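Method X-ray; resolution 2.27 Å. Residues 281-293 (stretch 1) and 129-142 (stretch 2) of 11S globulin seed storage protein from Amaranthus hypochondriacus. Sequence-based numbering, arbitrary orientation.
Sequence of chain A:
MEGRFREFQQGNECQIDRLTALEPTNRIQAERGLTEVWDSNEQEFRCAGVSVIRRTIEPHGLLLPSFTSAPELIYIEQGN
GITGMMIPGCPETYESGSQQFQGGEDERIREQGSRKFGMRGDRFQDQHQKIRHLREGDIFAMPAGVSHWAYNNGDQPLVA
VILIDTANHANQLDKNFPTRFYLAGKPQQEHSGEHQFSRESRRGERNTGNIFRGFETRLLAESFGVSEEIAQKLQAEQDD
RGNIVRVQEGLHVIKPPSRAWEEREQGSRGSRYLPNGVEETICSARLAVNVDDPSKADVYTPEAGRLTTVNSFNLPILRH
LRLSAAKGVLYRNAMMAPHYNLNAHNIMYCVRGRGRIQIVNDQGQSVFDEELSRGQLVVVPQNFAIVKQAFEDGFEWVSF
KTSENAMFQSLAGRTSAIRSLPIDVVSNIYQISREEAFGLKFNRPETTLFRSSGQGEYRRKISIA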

# COMPACT_ATOMS: atom_id res chain seq x y z
N THR A 281 19.25 3.57 13.62
CA THR A 281 19.37 2.66 14.76
C THR A 281 19.46 1.20 14.35
O THR A 281 20.08 0.40 15.06
CB THR A 281 18.19 2.82 15.76
OG1 THR A 281 18.32 4.06 16.47
CG2 THR A 281 18.18 1.67 16.77
N ILE A 282 18.87 0.85 13.20
CA ILE A 282 18.87 -0.54 12.72
C ILE A 282 20.25 -1.19 12.86
O ILE A 282 20.36 -2.39 13.09
CB ILE A 282 18.37 -0.69 11.25
CG1 ILE A 282 19.53 -0.59 10.26
CG2 ILE A 282 17.25 0.30 10.94
CD1 ILE A 282 19.63 0.73 9.52
N CYS A 283 21.29 -0.37 12.73
CA CYS A 283 22.67 -0.83 12.86
C CYS A 283 22.97 -1.49 14.20
O CYS A 283 23.83 -2.37 14.29
CB CYS A 283 23.62 0.34 12.62
SG CYS A 283 23.22 1.29 11.13
N SER A 284 22.24 -1.09 15.24
CA SER A 284 22.52 -1.54 16.61
C SER A 284 21.45 -2.42 17.28
O SER A 284 21.72 -3.04 18.31
CB SER A 284 22.83 -0.33 17.51
OG SER A 284 21.75 0.58 17.53
N ALA A 285 20.24 -2.46 16.72
CA ALA A 285 19.16 -3.32 17.25
C ALA A 285 19.44 -4.81 17.01
O ALA A 285 20.18 -5.17 16.10
CB ALA A 285 17.82 -2.92 16.64
N ARG A 286 18.85 -5.68 17.82
CA ARG A 286 19.06 -7.11 17.60
C ARG A 286 18.33 -7.59 16.35
O ARG A 286 18.80 -8.51 15.68
CB ARG A 286 18.67 -7.97 18.81
CD ARG A 286 18.91 -10.26 19.83
CZ ARG A 286 19.25 -12.69 19.49
NH2 ARG A 286 20.56 -12.53 19.43
N LEU A 287 17.20 -6.95 16.03
CA LEU A 287 16.40 -7.35 14.88
C LEU A 287 15.75 -8.71 15.10
O LEU A 287 15.31 -9.36 14.14
CB LEU A 287 17.24 -7.38 13.61
CG LEU A 287 17.55 -6.00 13.03
CD1 LEU A 287 18.45 -6.13 11.83
CD2 LEU A 287 16.26 -5.31 12.65
N ALA A 288 15.71 -9.14 16.36
CA ALA A 288 15.14 -10.43 16.72
C ALA A 288 14.57 -10.39 18.13
O ALA A 288 15.00 -9.59 18.94
CB ALA A 288 16.18 -11.51 16.61
N VAL A 289 13.58 -11.23 18.40
CA VAL A 289 13.25 -11.57 19.77
C VAL A 289 13.03 -13.08 19.89
O VAL A 289 12.45 -13.72 19.02
CB VAL A 289 12.03 -10.78 20.37
CG1 VAL A 289 11.67 -9.56 19.54
CG2 VAL A 289 10.83 -11.70 20.56
N ASN A 290 13.54 -13.66 20.97
CA ASN A 290 13.38 -15.08 21.19
C ASN A 290 12.03 -15.37 21.83
O ASN A 290 11.73 -14.89 22.93
CB ASN A 290 14.51 -15.60 22.06
CG ASN A 290 14.64 -17.08 21.99
OD1 ASN A 290 13.78 -17.80 22.48
ND2 ASN A 290 15.72 -17.56 21.37
N VAL A 291 11.19 -16.12 21.12
CA VAL A 291 9.83 -16.37 21.59
C VAL A 291 9.79 -17.56 22.53
O VAL A 291 8.73 -17.93 23.04
CB VAL A 291 8.84 -16.60 20.43
CG1 VAL A 291 8.60 -15.30 19.69
CG2 VAL A 291 9.37 -17.65 19.50
N ASP A 292 10.94 -18.17 22.77
CA ASP A 292 11.03 -19.24 23.77
C ASP A 292 11.21 -18.68 25.19
O ASP A 292 11.28 -19.43 26.16
CB ASP A 292 12.12 -20.23 23.40
CG ASP A 292 11.66 -21.22 22.36
OD1 ASP A 292 10.42 -21.29 22.19
OD2 ASP A 292 12.51 -21.92 21.76
N ASP A 293 11.26 -17.36 25.29
CA ASP A 293 11.45 -16.71 26.58
C ASP A 293 10.10 -16.66 27.30
O ASP A 293 9.28 -15.79 27.02
CB ASP A 293 12.02 -15.32 26.36
CG ASP A 293 12.26 -14.56 27.66
OD1 ASP A 293 11.63 -14.90 28.70
OD2 ASP A 293 13.08 -13.62 27.65
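Stretch 2, residues 129-142: QKIRHLREGDIFAM

Stretch 2 forms a strand ending at Arg135 and a second, 138-142, joined by a type II turn from Arg135 to Asp138. The second runs antiparallel to strand 288-290: their N-to-C directions differ by 168° and their axes approach to 4.5 Å. Register follows from the CA-CA distances, 4.2 Å for Ala288 with Phe140 and 4.1 Å for Asn290 with Asp138, both non-hydrogen-bonded pairs, against 5.5 Å for the hydrogen-bonded pair Val289 with Ile139.

Backbone hydrogen bonds confirm the pairing. Ile139 N donates to Val289 O (3.0 Å, 167°) and Val289 N to Ile139 O (3.1 Å); the ladder extends through Ala141 N to Leu287 O (3.0 Å) and Val291 N to Gly137 O (2.8 Å).

Among polar side chains, Asn290 ND2 reaches the turn, donating to Glu136 O at 2.6 Å and weakly to Asp138 OD1 at 3.4 Å. Gly137, at phi/psi 88/-7, lies against Asp292, with its CA 3.4 Å from Asp292 OD2; an ideal CB would clash with that oxygen and with Asn290 OD1. Farther out, Lys130 NZ makes a weak bond to Ser284 O (2.8 Å).

Apolar contacts complete the interface: Phe140 CD1 meets Ala288 CB at 3.4 Å, on the face shared with Asn290, whereas Ile139, on the other face with Val289, brings its CG1 to 3.9 Å from CG1 of Val291, just past the strand.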

# COMPACT_ATOMS: atom_id res chain seq x y z
N GLN A 129 30.73 -5.60 9.46
CA GLN A 129 29.58 -5.06 10.15
C GLN A 129 29.21 -5.95 11.33
O GLN A 129 29.80 -7.02 11.52
CB GLN A 129 28.38 -4.90 9.21
CG GLN A 129 28.37 -3.60 8.42
CD GLN A 129 27.03 -3.38 7.74
OE1 GLN A 129 25.98 -3.69 8.32
NE2 GLN A 129 27.06 -2.87 6.52
N LYS A 130 28.27 -5.49 12.13
CA LYS A 130 27.86 -6.22 13.32
C LYS A 130 27.44 -7.64 12.97
O LYS A 130 26.61 -7.86 12.07
CB LYS A 130 26.72 -5.49 14.06
CG LYS A 130 25.87 -6.41 14.93
CD LYS A 130 25.49 -5.76 16.26
CE LYS A 130 24.53 -4.60 16.07
NZ LYS A 130 24.25 -3.91 17.37
N ILE A 131 28.03 -8.59 13.67
CA ILE A 131 27.64 -9.98 13.62
C ILE A 131 26.61 -10.17 14.70
O ILE A 131 26.77 -9.66 15.82
CB ILE A 131 28.84 -10.88 13.91
CG1 ILE A 131 29.83 -10.82 12.75
CG2 ILE A 131 28.38 -12.30 14.17
CD1 ILE A 131 29.18 -10.92 11.36
N ARG A 132 25.53 -10.86 14.38
CA ARG A 132 24.50 -11.09 15.38
C ARG A 132 24.37 -12.59 15.58
O ARG A 132 24.75 -13.37 14.71
CB ARG A 132 23.17 -10.49 14.96
CD ARG A 132 21.92 -8.58 14.14
NE ARG A 132 21.56 -7.18 14.34
NH1 ARG A 132 22.84 -6.43 12.59
NH2 ARG A 132 21.61 -4.95 13.84
N HIS A 133 23.86 -12.99 16.73
CA HIS A 133 23.73 -14.39 17.05
C HIS A 133 22.33 -14.88 16.74
O HIS A 133 21.36 -14.15 16.91
CB HIS A 133 24.08 -14.64 18.52
CG HIS A 133 25.54 -14.53 18.82
ND1 HIS A 133 26.40 -15.60 18.73
CD2 HIS A 133 26.29 -13.46 19.18
CE1 HIS A 133 27.63 -15.20 19.04
NE2 HIS A 133 27.59 -13.91 19.32
N LEU A 134 22.23 -16.11 16.26
CA LEU A 134 20.95 -16.75 16.04
C LEU A 134 20.84 -17.89 17.03
O LEU A 134 21.79 -18.66 17.19
CB LEU A 134 20.88 -17.34 14.63
CG LEU A 134 21.07 -16.39 13.44
CD1 LEU A 134 21.36 -17.15 12.16
CD2 LEU A 134 19.85 -15.52 13.28
N ARG A 135 19.71 -18.00 17.70
CA ARG A 135 19.48 -19.14 18.58
C ARG A 135 18.08 -19.68 18.41
O ARG A 135 17.18 -18.97 17.97
CB ARG A 135 19.75 -18.78 20.05
CG ARG A 135 18.89 -17.63 20.57
CD ARG A 135 19.24 -17.27 22.03
NE ARG A 135 18.52 -18.10 23.01
CZ ARG A 135 17.80 -17.61 24.02
NH1 ARG A 135 17.71 -16.30 24.20
NH2 ARG A 135 17.18 -18.44 24.84
N GLU A 136 17.89 -20.95 18.75
CA GLU A 136 16.57 -21.55 18.73
C GLU A 136 15.55 -20.64 19.39
O GLU A 136 15.82 -20.01 20.42
CB GLU A 136 16.60 -22.90 19.44
CG GLU A 136 15.30 -23.66 19.32
CD GLU A 136 15.42 -25.11 19.78
OE1 GLU A 136 16.49 -25.73 19.54
OE2 GLU A 136 14.44 -25.62 20.38
N GLY A 137 14.37 -20.56 18.80
CA GLY A 137 13.33 -19.72 19.36
C GLY A 137 13.41 -18.30 18.85
O GLY A 137 12.55 -17.48 19.13
N ASP A 138 14.47 -18.00 18.11
CA ASP A 138 14.66 -16.66 17.58
C ASP A 138 13.70 -16.38 16.43
O ASP A 138 13.61 -17.17 15.48
CB ASP A 138 16.10 -16.47 17.09
CG ASP A 138 17.00 -15.79 18.12
OD1 ASP A 138 16.48 -15.16 19.07
OD2 ASP A 138 18.23 -15.88 17.96
N ILE A 139 12.99 -15.27 16.53
CA ILE A 139 12.28 -14.69 15.40
C ILE A 139 12.96 -13.42 14.93
O ILE A 139 12.89 -12.37 15.58
CB ILE A 139 10.84 -14.32 15.74
CG1 ILE A 139 10.05 -15.56 16.11
CG2 ILE A 139 10.19 -13.64 14.56
CD1 ILE A 139 9.38 -16.20 14.93
N PHE A 140 13.61 -13.52 13.78
CA PHE A 140 14.41 -12.47 13.18
C PHE A 140 13.68 -11.81 11.98
O PHE A 140 13.01 -12.50 11.17
CB PHE A 140 15.67 -13.15 12.68
CG PHE A 140 16.86 -12.28 12.69
CD1 PHE A 140 17.79 -12.39 13.70
CD2 PHE A 140 17.06 -11.37 11.68
CE1 PHE A 140 18.92 -11.59 13.72
CE2 PHE A 140 18.18 -10.57 11.69
CZ PHE A 140 19.11 -10.68 12.72
N ALA A 141 13.83 -10.50 11.84
CA ALA A 141 13.23 -9.77 10.71
C ALA A 141 14.28 -9.30 9.73
O ALA A 141 15.19 -8.56 10.09
CB ALA A 141 12.43 -8.58 11.21
N MET A 142 14.16 -9.73 8.47
CA MET A 142 15.02 -9.26 7.38
C MET A 142 14.29 -8.25 6.49
O MET A 142 13.36 -8.62 5.78
CB MET A 142 15.46 -10.44 6.50
CG MET A 142 16.60 -10.10 5.56
SD MET A 142 18.10 -9.66 6.49
CE MET A 142 18.34 -11.12 7.48